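Local coordinates for ESX-1 secretion system protein EccA1 (Mycobacterium tuberculosis, PDB 4F3V), which probably hydrolyses ATP, through a domain beyond this N-terminal TPR-type fragment, to help power export of virulence factors by the ESX-1 type VII secretion system, at residues W212-S220 with K242-R253. Numbering follows the deposited sequence.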
ATOM      1  N   TRP A 212      -9.421  12.188   9.018  1.00 21.17           N
ATOM      2  CA  TRP A 212      -8.289  12.943   9.536  1.00 22.08           C
ATOM      3  C   TRP A 212      -7.990  14.171   8.736  1.00 21.76           C
ATOM      4  O   TRP A 212      -7.847  15.256   9.276  1.00 21.63           O
ATOM      5  CB  TRP A 212      -7.035  12.070   9.586  1.00 22.24           C
ATOM      6  CG  TRP A 212      -5.819  12.815  10.034  1.00 23.30           C
ATOM      7  CD1 TRP A 212      -4.744  13.255   9.251  1.00 24.13           C
ATOM      8  CD2 TRP A 212      -5.482  13.198  11.403  1.00 24.95           C
ATOM      9  NE1 TRP A 212      -3.811  13.891  10.023  1.00 24.83           N
ATOM     10  CE2 TRP A 212      -4.191  13.885  11.333  1.00 25.99           C
ATOM     11  CE3 TRP A 212      -6.106  13.048  12.648  1.00 25.63           C
ATOM     12  CZ2 TRP A 212      -3.573  14.400  12.470  1.00 27.39           C
ATOM     13  CZ3 TRP A 212      -5.475  13.566  13.780  1.00 27.19           C
ATOM     14  CH2 TRP A 212      -4.238  14.239  13.693  1.00 28.03           C
ATOM     15  N   TYR A 213      -7.894  14.017   7.426  1.00 21.14           N
ATOM     16  CA  TYR A 213      -7.551  15.149   6.575  1.00 20.85           C
ATOM     17  C   TYR A 213      -8.709  16.130   6.411  1.00 20.86           C
ATOM     18  O   TYR A 213      -8.473  17.339   6.290  1.00 21.23           O
ATOM     19  CB  TYR A 213      -6.948  14.671   5.240  1.00 20.13           C
ATOM     20  CG  TYR A 213      -5.498  14.253   5.404  1.00 20.07           C
ATOM     21  CD1 TYR A 213      -4.487  15.208   5.549  1.00 22.06           C
ATOM     22  CD2 TYR A 213      -5.131  12.925   5.446  1.00 20.58           C
ATOM     23  CE1 TYR A 213      -3.149  14.845   5.724  1.00 22.44           C
ATOM     24  CE2 TYR A 213      -3.798  12.547   5.621  1.00 20.72           C
ATOM     25  CZ  TYR A 213      -2.816  13.508   5.746  1.00 21.85           C
ATOM     26  OH  TYR A 213      -1.503  13.133   5.916  1.00 23.08           O
ATOM     27  N   LEU A 214      -9.949  15.637   6.426  1.00 20.47           N
ATOM     28  CA  LEU A 214     -11.101  16.555   6.496  1.00 20.91           C
ATOM     29  C   LEU A 214     -11.010  17.375   7.770  1.00 21.55           C
ATOM     30  O   LEU A 214     -11.222  18.587   7.732  1.00 22.17           O
ATOM     31  CB  LEU A 214     -12.453  15.823   6.450  1.00 20.70           C
ATOM     32  CG  LEU A 214     -12.994  15.343   5.087  1.00 21.17           C
ATOM     33  CD1 LEU A 214     -14.178  14.372   5.267  1.00 21.04           C
ATOM     34  CD2 LEU A 214     -13.407  16.557   4.235  1.00 21.37           C
ATOM     35  N   ALA A 215     -10.722  16.727   8.907  1.00 22.06           N
ATOM     36  CA  ALA A 215     -10.651  17.439  10.201  1.00 23.15           C
ATOM     37  C   ALA A 215      -9.562  18.479  10.162  1.00 24.84           C
ATOM     38  O   ALA A 215      -9.760  19.633  10.589  1.00 26.61           O
ATOM     39  CB  ALA A 215     -10.431  16.481  11.369  1.00 23.60           C
ATOM     40  N   MET A 216      -8.399  18.092   9.650  1.00 24.99           N
ATOM     41  CA  MET A 216      -7.276  19.033   9.544  1.00 26.27           C
ATOM     42  C   MET A 216      -7.600  20.203   8.611  1.00 26.55           C
ATOM     43  O   MET A 216      -7.279  21.350   8.925  1.00 29.09           O
ATOM     44  CB  MET A 216      -6.005  18.314   9.087  1.00 25.90           C
ATOM     45  CG  MET A 216      -5.384  17.404  10.140  1.00 27.29           C
ATOM     46  SD  MET A 216      -4.938  18.216  11.694  1.00 29.91           S
ATOM     47  CE  MET A 216      -6.101  17.521  12.858  1.00 29.84           C
ATOM     48  N   ALA A 217      -8.238  19.927   7.472  1.00 25.86           N
ATOM     49  CA  ALA A 217      -8.646  21.012   6.576  1.00 26.52           C
ATOM     50  C   ALA A 217      -9.614  21.979   7.267  1.00 28.33           C
ATOM     51  O   ALA A 217      -9.480  23.204   7.131  1.00 28.51           O
ATOM     52  CB  ALA A 217      -9.264  20.488   5.300  1.00 24.67           C
ATOM     53  N   ARG A 218     -10.610  21.430   7.969  1.00 28.11           N
ATOM     54  CA  ARG A 218     -11.577  22.279   8.655  1.00 29.90           C
ATOM     55  C   ARG A 218     -10.927  23.131   9.715  1.00 30.87           C
ATOM     56  O   ARG A 218     -11.230  24.333   9.845  1.00 32.39           O
ATOM     57  CB  ARG A 218     -12.688  21.448   9.294  1.00 29.98           C
ATOM     58  CG  ARG A 218     -13.552  20.724   8.290  1.00 29.99           C
ATOM     59  CD  ARG A 218     -14.446  21.677   7.541  1.00 32.31           C
ATOM     60  NE  ARG A 218     -15.175  20.933   6.535  1.00 33.41           N
ATOM     61  CZ  ARG A 218     -15.882  21.470   5.548  1.00 35.07           C
ATOM     62  NH1 ARG A 218     -15.965  22.781   5.392  1.00 36.99           N
ATOM     63  NH2 ARG A 218     -16.515  20.668   4.709  1.00 37.21           N
ATOM     64  N   ARG A 219     -10.053  22.522  10.502  1.00 31.04           N
ATOM     65  CA  ARG A 219      -9.381  23.260  11.572  1.00 32.86           C
ATOM     66  C   ARG A 219      -8.542  24.415  10.997  1.00 34.51           C
ATOM     67  O   ARG A 219      -8.593  25.523  11.499  1.00 34.29           O
ATOM     68  CB  ARG A 219      -8.497  22.339  12.399  1.00 33.24           C
ATOM     69  CG  ARG A 219      -7.676  23.084  13.446  1.00 35.23           C
ATOM     70  CD  ARG A 219      -7.068  22.125  14.442  1.00 35.74           C
ATOM     71  NE  ARG A 219      -8.032  21.714  15.450  1.00 36.07           N
ATOM     72  CZ  ARG A 219      -7.824  20.729  16.314  1.00 36.88           C
ATOM     73  NH1 ARG A 219      -6.694  20.023  16.286  1.00 37.36           N
ATOM     74  NH2 ARG A 219      -8.747  20.444  17.219  1.00 36.16           N
ATOM     75  N   SER A 220      -7.784  24.158   9.928  1.00 34.23           N
ATOM     76  CA  SER A 220      -6.935  25.213   9.349  1.00 35.62           C
ATOM     77  C   SER A 220      -7.758  26.341   8.723  1.00 35.96           C
ATOM     78  O   SER A 220      -7.327  27.475   8.699  1.00 36.56           O
ATOM     79  CB  SER A 220      -5.968  24.638   8.327  1.00 35.54           C
ATOM     80  OG  SER A 220      -5.025  23.789   8.989  1.00 37.50           O
ATOM     81  N   LYS A 242      -2.787  10.057  18.236  1.00 43.00           N
ATOM     82  CA  LYS A 242      -2.733  11.389  17.621  1.00 42.32           C
ATOM     83  C   LYS A 242      -4.143  12.028  17.444  1.00 40.48           C
ATOM     84  O   LYS A 242      -4.258  13.258  17.323  1.00 39.37           O
ATOM     85  CB  LYS A 242      -1.943  11.363  16.306  1.00 42.60           C
ATOM     86  CG  LYS A 242      -2.789  11.342  15.044  1.00 41.86           C
ATOM     87  CD  LYS A 242      -2.024  10.929  13.794  1.00 41.95           C
ATOM     88  CE  LYS A 242      -3.021  10.487  12.728  1.00 41.90           C
ATOM     89  NZ  LYS A 242      -2.485  10.375  11.358  1.00 41.50           N
ATOM     90  N   VAL A 243      -5.196  11.202  17.413  1.00 37.31           N
ATOM     91  CA  VAL A 243      -6.558  11.714  17.319  1.00 35.42           C
ATOM     92  C   VAL A 243      -6.979  12.276  18.684  1.00 36.24           C
ATOM     93  O   VAL A 243      -7.509  13.389  18.763  1.00 33.92           O
ATOM     94  CB  VAL A 243      -7.547  10.637  16.825  1.00 34.81           C
ATOM     95  CG1 VAL A 243      -8.968  11.186  16.812  1.00 35.34           C
ATOM     96  CG2 VAL A 243      -7.167  10.186  15.424  1.00 34.03           C
ATOM     97  N   ALA A 244      -6.689  11.524  19.749  1.00 37.12           N
ATOM     98  CA  ALA A 244      -6.889  11.997  21.117  1.00 39.42           C
ATOM     99  C   ALA A 244      -6.149  13.308  21.347  1.00 40.22           C
ATOM    100  O   ALA A 244      -6.706  14.253  21.921  1.00 40.60           O
ATOM    101  CB  ALA A 244      -6.428  10.942  22.125  1.00 40.71           C
ATOM    102  N   ALA A 245      -4.898  13.363  20.893  1.00 40.46           N
ATOM    103  CA  ALA A 245      -4.064  14.552  21.047  1.00 41.74           C
ATOM    104  C   ALA A 245      -4.639  15.748  20.265  1.00 40.92           C
ATOM    105  O   ALA A 245      -4.687  16.866  20.766  1.00 42.73           O
ATOM    106  CB  ALA A 245      -2.630  14.261  20.610  1.00 41.97           C
ATOM    107  N   ALA A 246      -5.068  15.519  19.039  1.00 38.59           N
ATOM    108  CA  ALA A 246      -5.616  16.589  18.201  1.00 37.91           C
ATOM    109  C   ALA A 246      -6.959  17.109  18.747  1.00 38.25           C
ATOM    110  O   ALA A 246      -7.283  18.287  18.603  1.00 37.48           O
ATOM    111  CB  ALA A 246      -5.774  16.080  16.781  1.00 34.68           C
ATOM    112  N   LEU A 247      -7.733  16.222  19.358  1.00 39.70           N
ATOM    113  CA  LEU A 247      -9.020  16.590  19.962  1.00 41.51           C
ATOM    114  C   LEU A 247      -8.802  17.457  21.212  1.00 44.45           C
ATOM    115  O   LEU A 247      -9.526  18.431  21.452  1.00 46.35           O
ATOM    116  CB  LEU A 247      -9.815  15.309  20.251  1.00 41.69           C
ATOM    117  CG  LEU A 247     -11.335  15.406  20.379  1.00 42.41           C
ATOM    118  CD1 LEU A 247     -11.960  15.891  19.077  1.00 40.64           C
ATOM    119  CD2 LEU A 247     -11.910  14.061  20.818  1.00 41.27           C
ATOM    120  N   LYS A 248      -7.765  17.136  21.980  1.00 46.53           N
ATOM    121  CA  LYS A 248      -7.466  17.863  23.215  1.00 49.87           C
ATOM    122  C   LYS A 248      -6.770  19.201  22.981  1.00 49.31           C
ATOM    123  O   LYS A 248      -6.768  20.041  23.864  1.00 50.97           O
ATOM    124  CB  LYS A 248      -6.636  16.998  24.194  1.00 53.62           C
ATOM    125  CG  LYS A 248      -7.496  16.079  25.031  1.00 55.76           C
ATOM    126  CD  LYS A 248      -6.810  15.593  26.307  1.00 60.57           C
ATOM    127  CE  LYS A 248      -7.813  14.855  27.222  1.00 62.41           C
ATOM    128  NZ  LYS A 248      -7.990  15.481  28.568  1.00 63.42           N
ATOM    129  N   ASP A 249      -6.181  19.408  21.807  1.00 47.03           N
ATOM    130  CA  ASP A 249      -5.359  20.602  21.559  1.00 47.54           C
ATOM    131  C   ASP A 249      -5.727  21.274  20.233  1.00 45.59           C
ATOM    132  O   ASP A 249      -5.403  20.756  19.162  1.00 43.53           O
ATOM    133  CB  ASP A 249      -3.884  20.217  21.565  1.00 47.82           C
ATOM    134  CG  ASP A 249      -2.978  21.392  21.384  1.00 49.70           C
ATOM    135  OD1 ASP A 249      -3.433  22.553  21.359  1.00 49.57           O
ATOM    136  OD2 ASP A 249      -1.769  21.146  21.265  1.00 53.91           O
ATOM    137  N   PRO A 250      -6.421  22.422  20.302  1.00 46.75           N
ATOM    138  CA  PRO A 250      -6.827  23.128  19.081  1.00 45.97           C
ATOM    139  C   PRO A 250      -5.679  23.717  18.277  1.00 47.48           C
ATOM    140  O   PRO A 250      -5.872  24.047  17.107  1.00 48.33           O
ATOM    141  CB  PRO A 250      -7.736  24.250  19.599  1.00 47.23           C
ATOM    142  CG  PRO A 250      -7.425  24.385  21.041  1.00 49.14           C
ATOM    143  CD  PRO A 250      -7.014  23.030  21.508  1.00 48.43           C
ATOM    144  N   SER A 251      -4.499  23.840  18.880  1.00 48.33           N
ATOM    145  CA  SER A 251      -3.327  24.282  18.138  1.00 49.41           C
ATOM    146  C   SER A 251      -2.664  23.134  17.378  1.00 46.86           C
ATOM    147  O   SER A 251      -1.708  23.361  16.670  1.00 46.29           O
ATOM    148  CB  SER A 251      -2.303  24.956  19.062  1.00 52.42           C
ATOM    149  OG  SER A 251      -1.699  24.001  19.915  1.00 54.21           O
ATOM    150  N   TYR A 252      -3.156  21.903  17.525  1.00 45.64           N
ATOM    151  CA  TYR A 252      -2.645  20.784  16.732  1.00 44.47           C
ATOM    152  C   TYR A 252      -3.092  20.952  15.278  1.00 42.82           C
ATOM    153  O   TYR A 252      -4.273  20.738  14.957  1.00 41.78           O
ATOM    154  CB  TYR A 252      -3.152  19.448  17.304  1.00 44.74           C
ATOM    155  CG  TYR A 252      -2.444  18.211  16.796  1.00 44.49           C
ATOM    156  CD1 TYR A 252      -2.471  17.873  15.449  1.00 42.44           C
ATOM    157  CD2 TYR A 252      -1.769  17.357  17.679  1.00 45.86           C
ATOM    158  CE1 TYR A 252      -1.828  16.735  15.004  1.00 42.64           C
ATOM    159  CE2 TYR A 252      -1.129  16.216  17.236  1.00 45.97           C
ATOM    160  CZ  TYR A 252      -1.163  15.917  15.895  1.00 43.93           C
ATOM    161  OH  TYR A 252      -0.542  14.787  15.442  1.00 46.88           O
ATOM    162  N   ARG A 253      -2.160  21.305  14.391  1.00 49.58           N
ATOM    163  CA  ARG A 253      -2.492  21.557  12.982  1.00 47.40           C
ATOM    164  C   ARG A 253      -1.583  20.831  12.024  1.00 42.92           C
ATOM    165  O   ARG A 253      -0.447  20.515  12.354  1.00 42.21           O
ATOM    166  CB  ARG A 253      -2.397  23.040  12.650  1.00 49.96           C
ATOM    167  CG  ARG A 253      -3.144  23.902  13.623  1.00 55.19           C
ATOM    168  CD  ARG A 253      -3.470  25.273  13.075  1.00 57.46           C
ATOM    169  NE  ARG A 253      -4.583  25.836  13.847  1.00 62.01           N
ATOM    170  CZ  ARG A 253      -5.502  26.657  13.352  1.00 63.80           C
ATOM    171  NH1 ARG A 253      -5.442  27.030  12.075  1.00 63.63           N
ATOM    172  NH2 ARG A 253      -6.485  27.105  14.132  1.00 65.46           N
TER
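Trp212 and Arg219 both turn CG anti to the backbone N (chi1 177° and 175°), and these torsions carry indole and guanidinium from helix 207-221 to helix 241-248 and the turn after it. The setting is the helical-repeat, TPR-type N-terminal domain of EccA1: helix 224-237 lies between the two helices in sequence, and their local axes, 12.4 Å apart at closest approach and nearly parallel, are bridged by long side chains. Lys242, extended beyond CG, lies over one face of the indole. Its CE is 3.7 Å from the centroid of the six-membered ring of Trp212, a CH-pi contact, and its NZ sits over the five-membered ring in a cation-pi interaction. The ring's opposite face carries Met216 CG, while Tyr252 CE1 meets the indole edge at CH2 (3.7 Å), the two aromatic planes being nearly perpendicular. Ala246 CB also packs against Trp212 CH2, at 3.9 Å.

Arg219, bent at chi3, reaches the last turn of helix 241-248. Its NH1 and NH2 converge on one acceptor, Ala246 O, each at 3.0 Å, and that oxygen lies in the guanidinium plane. A salt bridge from NH2 to Glu224 should further fix the group's rotation and offset its charge. Beyond the helix, Asp249 to Tyr252 form a type I turn that includes an Asx turn, and Pro250 CA lies over one guanidinium face. The turn presents Tyr252 O to Arg219 NH1 in the carbonyl plane, on a lone pair, at 2.9 Å with an N-H...O angle of 157°.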